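Local coordinates for conserved hypothetical secreted protein (Helicobacter pylori, PDB 4RNZ) that is probably a zinc-dependent metallopeptidase of family M23 that acts on peptidoglycan and helps determine cell shape, at residues H266-A271 with I286-T292; E90-L95 with F357-F363. All blocks are in the same frame, centred on the assembly; numbering follows the deposited sequence.

Contact 1: H266-A271 with I286-T292; sequences HMSAFA and IGRVGST
T292 OG1 is gripped by two groups. It donates to M267 O at 2.8 Å and accepts a bond from the backbone N of K251. With chi1 at 50°, between backbone N and carbonyl carbon, OG1 is turned to M267 O, while CG2 touches the same oxygen at 3.5 Å. T292 is the last residue built before an unmodelled stretch. H266 ND1 donates to T292 O at 2.5 Å, a short and nearly straight bond. The oxygen lies in the imidazole plane, at the ring edge, which would hold the ring's rotation. H266 NE2 bonds to E34, a zinc ligand. H266 is thus a second-shell residue, which is consistent with T292 orienting it. S268 OG reaches V289 O at 2.8 Å from above that carbonyl plane. R288 faces both S268 and A269: S268 N donates to R288 O, and R288 N donates to A269 O at 3.0 Å. This doubling is a beta bulge. G287 CA lies 3.1 Å from A269 O and also faces M267 SD; a side chain here would run into both atoms. The M267 and I286 side chains cross at about a right angle, with CE 4.2 Å from CD1. Both also pack on I232. Strand 285-289 is the middle of a three-stranded antiparallel sheet, between 231-233 and 269-270, and strand 252-257 packs against M267, F270 and I286.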
ATOM      1  N   HIS A 266     -17.190  -9.960   3.522  1.00 30.91           N
ATOM      2  CA  HIS A 266     -18.609 -10.234   3.565  1.00 33.05           C
ATOM      3  C   HIS A 266     -18.932 -11.709   3.328  1.00 33.67           C
ATOM      4  O   HIS A 266     -19.972 -12.023   2.785  1.00 37.82           O
ATOM      5  CB  HIS A 266     -19.392  -9.342   2.592  1.00 34.85           C
ATOM      6  CG  HIS A 266     -19.185  -7.878   2.826  1.00 37.06           C
ATOM      7  ND1 HIS A 266     -19.601  -7.245   3.974  1.00 38.69           N
ATOM      8  CD2 HIS A 266     -18.587  -6.928   2.070  1.00 38.03           C
ATOM      9  CE1 HIS A 266     -19.274  -5.968   3.914  1.00 38.75           C
ATOM     10  NE2 HIS A 266     -18.652  -5.754   2.771  1.00 37.91           N
ATOM     11  N   MET A 267     -18.061 -12.604   3.755  1.00 33.41           N
ATOM     12  CA  MET A 267     -18.253 -14.010   3.479  1.00 36.03           C
ATOM     13  C   MET A 267     -19.363 -14.580   4.370  1.00 38.60           C
ATOM     14  O   MET A 267     -19.574 -14.100   5.482  1.00 36.88           O
ATOM     15  CB  MET A 267     -16.967 -14.781   3.722  1.00 33.72           C
ATOM     16  CG  MET A 267     -15.821 -14.400   2.820  1.00 35.74           C
ATOM     17  SD  MET A 267     -14.596 -15.700   2.875  1.00 40.53           S
ATOM     18  CE  MET A 267     -13.326 -14.836   1.974  1.00 40.39           C
ATOM     19  N   SER A 268     -20.074 -15.596   3.872  1.00 37.22           N
ATOM     20  CA  SER A 268     -21.031 -16.340   4.697  1.00 37.82           C
ATOM     21  C   SER A 268     -20.299 -17.456   5.415  1.00 37.29           C
ATOM     22  O   SER A 268     -20.741 -17.899   6.469  1.00 37.73           O
ATOM     23  CB  SER A 268     -22.213 -16.878   3.880  1.00 37.95           C
ATOM     24  OG  SER A 268     -21.773 -17.638   2.769  1.00 34.51           O
ATOM     25  N   ALA A 269     -19.146 -17.870   4.898  1.00 37.60           N
ATOM     26  CA  ALA A 269     -18.396 -18.982   5.492  1.00 36.21           C
ATOM     27  C   ALA A 269     -16.987 -19.053   4.932  1.00 37.27           C
ATOM     28  O   ALA A 269     -16.750 -18.662   3.780  1.00 36.45           O
ATOM     29  CB  ALA A 269     -19.121 -20.304   5.218  1.00 40.78           C
ATOM     30  N   PHE A 270     -16.066 -19.577   5.733  1.00 34.56           N
ATOM     31  CA  PHE A 270     -14.698 -19.843   5.305  1.00 37.82           C
ATOM     32  C   PHE A 270     -14.610 -21.291   4.854  1.00 39.84           C
ATOM     33  O   PHE A 270     -15.386 -22.120   5.315  1.00 41.08           O
ATOM     34  CB  PHE A 270     -13.722 -19.630   6.464  1.00 38.64           C
ATOM     35  CG  PHE A 270     -13.858 -18.288   7.133  1.00 38.79           C
ATOM     36  CD1 PHE A 270     -13.592 -17.118   6.427  1.00 39.67           C
ATOM     37  CD2 PHE A 270     -14.236 -18.194   8.476  1.00 41.92           C
ATOM     38  CE1 PHE A 270     -13.720 -15.877   7.034  1.00 40.25           C
ATOM     39  CE2 PHE A 270     -14.364 -16.959   9.093  1.00 42.05           C
ATOM     40  CZ  PHE A 270     -14.099 -15.799   8.373  1.00 42.87           C
ATOM     41  N   ALA A 271     -13.660 -21.601   3.983  1.00 37.67           N
ATOM     42  CA  ALA A 271     -13.439 -22.985   3.563  1.00 39.25           C
ATOM     43  C   ALA A 271     -12.957 -23.812   4.756  1.00 41.55           C
ATOM     44  O   ALA A 271     -12.094 -23.368   5.496  1.00 39.74           O
ATOM     45  CB  ALA A 271     -12.391 -23.050   2.459  1.00 34.59           C
ATOM     46  N   ILE A 286     -11.652 -20.328  -0.885  1.00 31.81           N
ATOM     47  CA  ILE A 286     -11.399 -19.814   0.457  1.00 31.24           C
ATOM     48  C   ILE A 286     -12.676 -19.510   1.240  1.00 33.17           C
ATOM     49  O   ILE A 286     -12.607 -19.193   2.431  1.00 33.77           O
ATOM     50  CB  ILE A 286     -10.463 -18.580   0.420  1.00 28.84           C
ATOM     51  CG1 ILE A 286     -11.021 -17.465  -0.472  1.00 28.72           C
ATOM     52  CG2 ILE A 286      -9.102 -18.983  -0.104  1.00 27.48           C
ATOM     53  CD1 ILE A 286     -10.189 -16.189  -0.393  1.00 28.21           C
ATOM     54  N   GLY A 287     -13.836 -19.676   0.611  1.00 30.71           N
ATOM     55  CA  GLY A 287     -15.093 -19.423   1.281  1.00 32.40           C
ATOM     56  C   GLY A 287     -16.258 -19.205   0.330  1.00 32.25           C
ATOM     57  O   GLY A 287     -16.223 -19.619  -0.832  1.00 32.81           O
ATOM     58  N   ARG A 288     -17.272 -18.517   0.829  1.00 28.68           N
ATOM     59  CA  ARG A 288     -18.503 -18.328   0.126  1.00 29.41           C
ATOM     60  C   ARG A 288     -19.006 -16.943   0.389  1.00 31.56           C
ATOM     61  O   ARG A 288     -18.862 -16.423   1.511  1.00 32.38           O
ATOM     62  CB  ARG A 288     -19.553 -19.326   0.627  1.00 30.61           C
ATOM     63  CG  ARG A 288     -19.321 -20.778   0.254  1.00 31.53           C
ATOM     64  CD  ARG A 288     -20.447 -21.624   0.867  1.00 33.91           C
ATOM     65  NE  ARG A 288     -20.380 -23.025   0.474  1.00 34.92           N
ATOM     66  CZ  ARG A 288     -20.952 -23.537  -0.618  1.00 33.54           C
ATOM     67  NH1 ARG A 288     -21.642 -22.776  -1.457  1.00 35.10           N
ATOM     68  NH2 ARG A 288     -20.837 -24.818  -0.871  1.00 37.17           N
ATOM     69  N   VAL A 289     -19.655 -16.366  -0.613  1.00 31.94           N
ATOM     70  CA  VAL A 289     -20.223 -15.031  -0.515  1.00 33.18           C
ATOM     71  C   VAL A 289     -21.325 -14.964   0.543  1.00 37.15           C
ATOM     72  O   VAL A 289     -22.155 -15.878   0.666  1.00 39.61           O
ATOM     73  CB  VAL A 289     -20.838 -14.598  -1.864  1.00 34.61           C
ATOM     74  CG1 VAL A 289     -21.650 -13.322  -1.741  1.00 34.76           C
ATOM     75  CG2 VAL A 289     -19.756 -14.421  -2.914  1.00 32.99           C
ATOM     76  N   GLY A 290     -21.353 -13.870   1.295  1.00 39.44           N
ATOM     77  CA  GLY A 290     -22.468 -13.589   2.207  1.00 40.77           C
ATOM     78  C   GLY A 290     -22.916 -12.159   2.055  1.00 46.46           C
ATOM     79  O   GLY A 290     -22.629 -11.506   1.043  1.00 47.28           O
ATOM     80  N   SER A 291     -23.644 -11.671   3.054  1.00 54.07           N
ATOM     81  CA  SER A 291     -23.784 -10.225   3.257  1.00 60.67           C
ATOM     82  C   SER A 291     -23.429  -9.805   4.702  1.00 64.18           C
ATOM     83  O   SER A 291     -23.953  -8.801   5.193  1.00 66.35           O
ATOM     84  CB  SER A 291     -25.194  -9.779   2.907  1.00 60.40           C
ATOM     85  OG  SER A 291     -26.074 -10.200   3.915  1.00 59.93           O
ATOM     86  N   THR A 292     -22.519 -10.542   5.359  1.00 68.12           N
ATOM     87  CA  THR A 292     -22.097 -10.226   6.746  1.00 66.80           C
ATOM     88  C   THR A 292     -21.469  -8.837   6.796  1.00 66.14           C
ATOM     89  O   THR A 292     -20.881  -8.390   5.815  1.00 57.82           O
ATOM     90  CB  THR A 292     -21.101 -11.269   7.376  1.00 65.53           C
ATOM     91  OG1 THR A 292     -19.997 -11.542   6.491  1.00 51.83           O
ATOM     92  CG2 THR A 292     -21.810 -12.588   7.755  1.00 63.48           C
TER

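Contact 2: E90-L95 with F357-F363. With PO4 (phosphate ion), chain G.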
ATOM      1  N   GLU A  90      11.650  13.858  -1.092  1.00 32.66           N
ATOM      2  CA  GLU A  90      12.306  12.949  -2.029  1.00 32.21           C
ATOM      3  C   GLU A  90      13.777  12.843  -1.683  1.00 34.22           C
ATOM      4  O   GLU A  90      14.428  13.849  -1.373  1.00 31.64           O
ATOM      5  CB  GLU A  90      12.125  13.473  -3.444  1.00 33.97           C
ATOM      6  CG  GLU A  90      12.619  12.548  -4.551  1.00 35.48           C
ATOM      7  CD  GLU A  90      12.505  13.198  -5.900  1.00 36.91           C
ATOM      8  OE1 GLU A  90      12.947  14.357  -6.036  1.00 40.79           O
ATOM      9  OE2 GLU A  90      11.959  12.567  -6.813  1.00 42.21           O
ATOM     10  N   LYS A  91      14.295  11.617  -1.732  1.00 34.94           N
ATOM     11  CA  LYS A  91      15.714  11.333  -1.501  1.00 33.63           C
ATOM     12  C   LYS A  91      16.250  10.419  -2.580  1.00 31.35           C
ATOM     13  O   LYS A  91      15.493   9.671  -3.214  1.00 27.94           O
ATOM     14  CB  LYS A  91      15.946  10.647  -0.157  1.00 34.79           C
ATOM     15  CG  LYS A  91      15.608  11.527   1.032  1.00 40.23           C
ATOM     16  CD  LYS A  91      16.285  11.067   2.310  1.00 44.96           C
ATOM     17  CE  LYS A  91      16.364  12.209   3.317  1.00 47.83           C
ATOM     18  NZ  LYS A  91      15.009  12.770   3.574  1.00 47.81           N
ATOM     19  N   THR A  92      17.572  10.459  -2.739  1.00 29.19           N
ATOM     20  CA  THR A  92      18.281   9.508  -3.578  1.00 29.27           C
ATOM     21  C   THR A  92      19.317   8.738  -2.796  1.00 29.00           C
ATOM     22  O   THR A  92      20.300   9.306  -2.294  1.00 30.66           O
ATOM     23  CB  THR A  92      18.961  10.213  -4.748  1.00 30.47           C
ATOM     24  OG1 THR A  92      17.973  10.923  -5.494  1.00 29.43           O
ATOM     25  CG2 THR A  92      19.653   9.200  -5.672  1.00 32.51           C
ATOM     26  N   LEU A  93      19.104   7.434  -2.695  1.00 28.63           N
ATOM     27  CA  LEU A  93      20.087   6.540  -2.138  1.00 30.24           C
ATOM     28  C   LEU A  93      21.011   6.055  -3.258  1.00 32.89           C
ATOM     29  O   LEU A  93      20.547   5.500  -4.262  1.00 31.65           O
ATOM     30  CB  LEU A  93      19.414   5.327  -1.506  1.00 33.44           C
ATOM     31  CG  LEU A  93      20.326   4.208  -1.007  1.00 32.02           C
ATOM     32  CD1 LEU A  93      21.268   4.690   0.087  1.00 33.39           C
ATOM     33  CD2 LEU A  93      19.455   3.078  -0.491  1.00 33.39           C
ATOM     34  N   LEU A  94      22.307   6.275  -3.078  1.00 33.63           N
ATOM     35  CA  LEU A  94      23.342   5.663  -3.923  1.00 32.88           C
ATOM     36  C   LEU A  94      24.191   4.716  -3.078  1.00 34.64           C
ATOM     37  O   LEU A  94      24.690   5.075  -2.001  1.00 33.44           O
ATOM     38  CB  LEU A  94      24.229   6.733  -4.527  1.00 33.27           C
ATOM     39  CG  LEU A  94      23.547   7.859  -5.291  1.00 33.16           C
ATOM     40  CD1 LEU A  94      24.598   8.891  -5.681  1.00 35.22           C
ATOM     41  CD2 LEU A  94      22.815   7.344  -6.522  1.00 33.35           C
ATOM     42  N   LEU A  95      24.386   3.505  -3.560  1.00 35.91           N
ATOM     43  CA  LEU A  95      25.007   2.499  -2.723  1.00 39.41           C
ATOM     44  C   LEU A  95      25.965   1.626  -3.528  1.00 37.45           C
ATOM     45  O   LEU A  95      25.647   1.228  -4.660  1.00 30.54           O
ATOM     46  CB  LEU A  95      23.883   1.672  -2.128  1.00 41.71           C
ATOM     47  CG  LEU A  95      24.135   0.738  -0.972  1.00 46.76           C
ATOM     48  CD1 LEU A  95      22.847   0.684  -0.160  1.00 50.22           C
ATOM     49  CD2 LEU A  95      24.541  -0.643  -1.489  1.00 47.97           C
ATOM     50  N   PHE A 357      28.083   4.530   0.683  1.00 42.88           N
ATOM     51  CA  PHE A 357      26.750   4.979   0.326  1.00 43.00           C
ATOM     52  C   PHE A 357      26.595   6.485   0.453  1.00 39.86           C
ATOM     53  O   PHE A 357      27.367   7.130   1.145  1.00 40.38           O
ATOM     54  CB  PHE A 357      25.724   4.289   1.217  1.00 42.49           C
ATOM     55  CG  PHE A 357      25.693   4.808   2.617  1.00 44.57           C
ATOM     56  CD1 PHE A 357      24.946   5.936   2.938  1.00 46.11           C
ATOM     57  CD2 PHE A 357      26.404   4.168   3.618  1.00 47.40           C
ATOM     58  CE1 PHE A 357      24.903   6.414   4.236  1.00 46.97           C
ATOM     59  CE2 PHE A 357      26.369   4.640   4.925  1.00 48.87           C
ATOM     60  CZ  PHE A 357      25.620   5.761   5.237  1.00 47.72           C
ATOM     61  N   TYR A 358      25.583   7.014  -0.227  1.00 36.03           N
ATOM     62  CA  TYR A 358      25.164   8.408  -0.141  1.00 36.29           C
ATOM     63  C   TYR A 358      23.642   8.434  -0.055  1.00 38.13           C
ATOM     64  O   TYR A 358      22.977   7.754  -0.819  1.00 34.40           O
ATOM     65  CB  TYR A 358      25.585   9.186  -1.386  1.00 37.76           C
ATOM     66  CG  TYR A 358      27.066   9.399  -1.464  1.00 38.17           C
ATOM     67  CD1 TYR A 358      27.876   8.456  -2.059  1.00 38.82           C
ATOM     68  CD2 TYR A 358      27.663  10.531  -0.892  1.00 41.34           C
ATOM     69  CE1 TYR A 358      29.245   8.617  -2.111  1.00 40.50           C
ATOM     70  CE2 TYR A 358      29.035  10.714  -0.944  1.00 40.52           C
ATOM     71  CZ  TYR A 358      29.822   9.750  -1.554  1.00 42.75           C
ATOM     72  OH  TYR A 358      31.194   9.867  -1.620  1.00 44.63           O
ATOM     73  N   LEU A 359      23.114   9.215   0.882  1.00 36.76           N
ATOM     74  CA  LEU A 359      21.685   9.470   0.977  1.00 34.92           C
ATOM     75  C   LEU A 359      21.516  10.951   0.767  1.00 33.14           C
ATOM     76  O   LEU A 359      21.833  11.761   1.637  1.00 35.33           O
ATOM     77  CB  LEU A 359      21.127   9.020   2.329  1.00 33.35           C
ATOM     78  CG  LEU A 359      19.598   9.141   2.448  1.00 33.84           C
ATOM     79  CD1 LEU A 359      18.915   8.262   1.402  1.00 33.80           C
ATOM     80  CD2 LEU A 359      19.149   8.767   3.860  1.00 34.83           C
ATOM     81  N   LEU A 360      21.012  11.285  -0.403  1.00 32.25           N
ATOM     82  CA  LEU A 360      21.006  12.632  -0.919  1.00 32.97           C
ATOM     83  C   LEU A 360      19.629  13.215  -0.909  1.00 34.22           C
ATOM     84  O   LEU A 360      18.623  12.515  -1.144  1.00 33.67           O
ATOM     85  CB  LEU A 360      21.459  12.625  -2.370  1.00 33.43           C
ATOM     86  CG  LEU A 360      22.822  11.980  -2.589  1.00 34.68           C
ATOM     87  CD1 LEU A 360      23.135  12.044  -4.074  1.00 36.90           C
ATOM     88  CD2 LEU A 360      23.879  12.682  -1.736  1.00 38.23           C
ATOM     89  N   GLU A 361      19.598  14.518  -0.695  1.00 34.30           N
ATOM     90  CA  GLU A 361      18.356  15.253  -0.671  1.00 36.76           C
ATOM     91  C   GLU A 361      17.914  15.486  -2.093  1.00 36.20           C
ATOM     92  O   GLU A 361      18.714  15.932  -2.915  1.00 35.59           O
ATOM     93  CB  GLU A 361      18.572  16.581   0.032  1.00 39.56           C
ATOM     94  CG  GLU A 361      17.291  17.232   0.488  1.00 45.51           C
ATOM     95  CD  GLU A 361      17.563  18.563   1.150  1.00 51.88           C
ATOM     96  OE1 GLU A 361      18.049  19.479   0.449  1.00 51.63           O
ATOM     97  OE2 GLU A 361      17.302  18.679   2.365  1.00 55.87           O
ATOM     98  N   GLY A 362      16.724  15.070  -2.423  1.00 33.25           N
ATOM     99  CA  GLY A 362      16.157  15.335  -3.684  1.00 33.49           C
ATOM    100  C   GLY A 362      16.848  14.554  -4.777  1.00 34.16           C
ATOM    101  O   GLY A 362      17.651  13.712  -4.489  1.00 35.80           O
ATOM    102  N   PHE A 363      16.417  14.692  -5.992  1.00 35.37           N
ATOM    103  CA  PHE A 363      16.992  13.955  -7.073  1.00 37.19           C
ATOM    104  C   PHE A 363      17.330  14.777  -8.353  1.00 39.08           C
ATOM    105  O   PHE A 363      18.469  14.959  -8.661  1.00 36.56           O
ATOM    106  CB  PHE A 363      15.988  12.904  -7.455  1.00 37.65           C
ATOM    107  CG  PHE A 363      16.354  12.103  -8.655  1.00 34.65           C
ATOM    108  CD1 PHE A 363      17.578  11.522  -8.760  1.00 32.61           C
ATOM    109  CD2 PHE A 363      15.466  11.936  -9.673  1.00 35.08           C
ATOM    110  CE1 PHE A 363      17.915  10.792  -9.849  1.00 33.73           C
ATOM    111  CE2 PHE A 363      15.800  11.212 -10.773  1.00 34.26           C
ATOM    112  CZ  PHE A 363      17.027  10.639 -10.863  1.00 33.49           C
TER
HETATM  113  P   PO4 G 506      13.829  12.692   7.707  1.00 66.39           P
HETATM  114  O1  PO4 G 506      13.013  11.467   7.316  1.00 57.91           O
HETATM  115  O2  PO4 G 506      14.839  12.253   8.743  1.00 74.24           O
HETATM  116  O3  PO4 G 506      12.958  13.787   8.284  1.00 68.89           O
HETATM  117  O4  PO4 G 506      14.559  13.322   6.545  1.00 62.52           O
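T92 meets L360 and G362 directly. T92 N donates to L360 O and L360 N returns a bond to T92 O, both 2.8 Å long. Its hydroxyl reaches past the strand end: OG1, beside its own backbone N (chi1 -57°), donates to G362 O at 3.0 Å. The same OG1 lies 3.3 Å from CD1 of F363. G362 N donates to E90 O, so the backbone pairing runs on beyond E361. The E90 chain is extended and brings its carboxylate to F363, with CD 3.8 Å from CB. Carboxylate and ring are nearly perpendicular, 83° apart. L94 and Y358 form the next hydrogen-bonded pair, with both bonds lying in the carbonyl planes. On the T92 face, the methyl tips L94 CD1 and L360 CD1 touch at 3.8 Å. On the other face, K91 lays its CD against L359 CG, also at 3.8 Å. The chain then bends at its last torsion (chi4 55°), and NZ donates to a phosphate oxygen, O4, at 3.1 Å. K89 and Y145 also hold this ion, which probably comes from the crystallisation liquor. Helix 326-348 packs on L94 and F363. Helix 101-109 lies against L93, L95 and F357. Y358 OH is tied to S351 and N355, just before the strand. This is an antiparallel ladder in a helix-covered sheet: strand 357-361, near the C-terminus, pairs with 87-96, whose other neighbour is strand 136-146.

Both contacts are antiparallel strand pairings and both are partly buried, but contact 1 has more exposed residues, three of 13 against one of 13 in contact 2. They lie on opposite sides of the chain's centre, about 35 Å apart at their nearest atoms. Contact 1 is local, with 14 residues between its segments, inside the M23 peptidase domain. Contact 2 joins segments 262 residues apart, and contact 1 lies within the chain loop that it closes. Their chemistry follows their place. Contact 1 is irregular, bulged and rich in side-chain to carbonyl bonds, and it borders the zinc site. Contact 2 is a regular ladder with leucine side chains packed on both of its faces, away from the zinc. They share no strand.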